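Local atomic coordinates of homoserine kinase (PDB entry 4P52), a protein that catalyses, as a homoserine kinase of the GHMP family, the ATP-dependent phosphorylation of L-homoserine to O-phospho-L-homoserine. Residues F47-P52 with L193-I198. Residues are numbered along the deposited sequence; the frame is centred on the assembly and turned at random.
Sequences FAVDNP and LYATII
Ala195 meets Phe47 and Val49 through its single methyl carbon. Phe47 CE1 lies 3.8 Å from Ala195 CB, and Phe47 CZ is nearly as close, at 3.9 Å from the same carbon. The outer end of the ring therefore does the touching, and the methyl approaches it obliquely. Phe47 CG sits between the backbone N and the carbonyl carbon (chi1 68°). This rotation carries the ring up to strand 194-200. Val49, two residues on, reaches the same methyl from the same strand. Its CG1 branch stands 4.3 Å from Ala195 CB. All three residues are buried and the contact is apolar. No hydrogen bond crosses between 47-52 and 193-198.

The contact joins two sheets. Strand 45-49 belongs to the large mixed sheet, where it pairs with strands 26-36 and 173-178. Strand 194-200 is an inner strand of the four-stranded antiparallel sheet, whose 2-3-1-4 order is that of a ferredoxin-like fold, as in the C-terminal domain of GHMP kinases. Helix 295-310 packs on one face of this sheet, against Tyr194, Thr196 and Ile198. Ala195 and Ile197 point from the other face toward 47-52.

Ile197 extends the apolar patch along its strand. Its CG1 is 4.6 Å from Val49 CG1, a looser approach, yet 47-52 shields about as much of Ile197 as of Ala195. Ile197 also touches Leu118, in the glycine-rich loop that in GHMP kinases typically binds the phosphates of ATP. Beyond Val49 the chain turns a corner at Asp50 and Asn51, before a cis peptide bond leads into Pro52.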
loop_
_atom_site.group_PDB
_atom_site.type_symbol
_atom_site.label_atom_id
_atom_site.label_comp_id
_atom_site.label_asym_id
_atom_site.label_seq_id
_atom_site.Cartn_x
_atom_site.Cartn_y
_atom_site.Cartn_z
ATOM N N PHE A 47 2.563 -3.576 -14.573
ATOM C CA PHE A 47 1.747 -2.979 -15.620
ATOM C C PHE A 47 2.276 -3.354 -16.988
ATOM O O PHE A 47 3.459 -3.672 -17.132
ATOM C CB PHE A 47 1.649 -1.457 -15.440
ATOM C CG PHE A 47 2.938 -0.725 -15.661
ATOM C CD1 PHE A 47 3.350 -0.385 -16.956
ATOM C CD2 PHE A 47 3.738 -0.338 -14.568
ATOM C CE1 PHE A 47 4.524 0.319 -17.166
ATOM C CE2 PHE A 47 4.928 0.369 -14.762
ATOM C CZ PHE A 47 5.316 0.693 -16.073
ATOM N N ALA A 48 1.394 -3.330 -17.992
ATOM C CA ALA A 48 1.756 -3.765 -19.348
ATOM C C ALA A 48 2.185 -2.587 -20.176
ATOM O O ALA A 48 1.702 -1.469 -19.993
ATOM C CB ALA A 48 0.594 -4.471 -19.996
ATOM N N VAL A 49 3.105 -2.817 -21.100
ATOM C CA VAL A 49 3.460 -1.741 -22.011
ATOM C C VAL A 49 3.108 -2.161 -23.415
ATOM O O VAL A 49 2.639 -3.273 -23.588
ATOM C CB VAL A 49 4.935 -1.316 -21.875
ATOM C CG1 VAL A 49 5.122 -0.590 -20.552
ATOM C CG2 VAL A 49 5.864 -2.514 -22.015
ATOM N N ASP A 50 3.295 -1.265 -24.390
ATOM C CA ASP A 50 2.922 -1.543 -25.788
ATOM C C ASP A 50 3.908 -2.497 -26.461
ATOM O O ASP A 50 3.484 -3.342 -27.254
ATOM C CB ASP A 50 2.876 -0.262 -26.625
ATOM C CG ASP A 50 1.726 0.679 -26.247
ATOM O OD1 ASP A 50 0.801 0.302 -25.471
ATOM O OD2 ASP A 50 1.757 1.837 -26.754
ATOM N N ASN A 51 5.209 -2.334 -26.153
ATOM C CA ASN A 51 6.311 -3.052 -26.797
ATOM C C ASN A 51 7.448 -3.201 -25.818
ATOM O O ASN A 51 7.626 -2.356 -24.962
ATOM C CB ASN A 51 6.862 -2.268 -27.979
ATOM C CG ASN A 51 5.848 -2.094 -29.074
ATOM O OD1 ASN A 51 5.606 -3.029 -29.860
ATOM N ND2 ASN A 51 5.217 -0.920 -29.122
ATOM N N PRO A 52 8.231 -4.279 -25.949
ATOM C CA PRO A 52 7.981 -5.307 -26.949
ATOM C C PRO A 52 6.995 -6.375 -26.427
ATOM O O PRO A 52 6.139 -6.062 -25.590
ATOM C CB PRO A 52 9.382 -5.858 -27.226
ATOM C CG PRO A 52 10.107 -5.696 -25.931
ATOM C CD PRO A 52 9.488 -4.503 -25.217
ATOM N N LEU A 193 0.326 9.295 -18.180
ATOM C CA LEU A 193 1.467 8.689 -17.523
ATOM C C LEU A 193 2.233 7.803 -18.517
ATOM O O LEU A 193 1.661 6.885 -19.123
ATOM C CB LEU A 193 1.009 7.894 -16.293
ATOM C CG LEU A 193 2.165 7.226 -15.584
ATOM C CD1 LEU A 193 2.862 8.243 -14.696
ATOM C CD2 LEU A 193 1.677 6.031 -14.795
ATOM N N TYR A 194 3.520 8.089 -18.686
ATOM C CA TYR A 194 4.334 7.373 -19.664
ATOM C C TYR A 194 5.421 6.598 -18.971
ATOM O O TYR A 194 5.926 7.003 -17.906
ATOM C CB TYR A 194 4.989 8.347 -20.619
ATOM C CG TYR A 194 4.061 8.866 -21.668
ATOM C CD1 TYR A 194 3.145 9.870 -21.368
ATOM C CD2 TYR A 194 4.107 8.352 -22.980
ATOM C CE1 TYR A 194 2.299 10.354 -22.330
ATOM C CE2 TYR A 194 3.252 8.826 -23.956
ATOM C CZ TYR A 194 2.354 9.823 -23.610
ATOM O OH TYR A 194 1.494 10.302 -24.542
ATOM N N ALA A 195 5.754 5.468 -19.577
ATOM C CA ALA A 195 6.830 4.610 -19.127
ATOM C C ALA A 195 7.910 4.563 -20.221
ATOM O O ALA A 195 7.607 4.311 -21.413
ATOM C CB ALA A 195 6.293 3.235 -18.876
ATOM N N THR A 196 9.152 4.853 -19.830
ATOM C CA THR A 196 10.275 4.656 -20.704
ATOM C C THR A 196 10.983 3.431 -20.188
ATOM O O THR A 196 11.363 3.398 -19.018
ATOM C CB THR A 196 11.233 5.857 -20.705
ATOM O OG1 THR A 196 10.504 7.051 -21.013
ATOM C CG2 THR A 196 12.305 5.660 -21.765
ATOM N N ILE A 197 11.123 2.422 -21.052
ATOM C CA ILE A 197 11.880 1.201 -20.765
ATOM C C ILE A 197 13.198 1.233 -21.543
ATOM O O ILE A 197 13.208 1.495 -22.756
ATOM C CB ILE A 197 11.167 -0.095 -21.248
ATOM C CG1 ILE A 197 9.751 -0.265 -20.699
ATOM C CG2 ILE A 197 11.954 -1.323 -20.833
ATOM C CD1 ILE A 197 9.595 0.185 -19.285
ATOM N N ILE A 198 14.302 0.973 -20.850
ATOM C CA ILE A 198 15.568 0.726 -21.511
ATOM C C ILE A 198 16.063 -0.689 -21.189
ATOM O O ILE A 198 16.132 -1.107 -20.006
ATOM C CB ILE A 198 16.636 1.805 -21.215
ATOM C CG1 ILE A 198 17.870 1.568 -22.089
ATOM C CG2 ILE A 198 16.977 1.917 -19.730
ATOM C CD1 ILE A 198 18.637 2.849 -22.364
#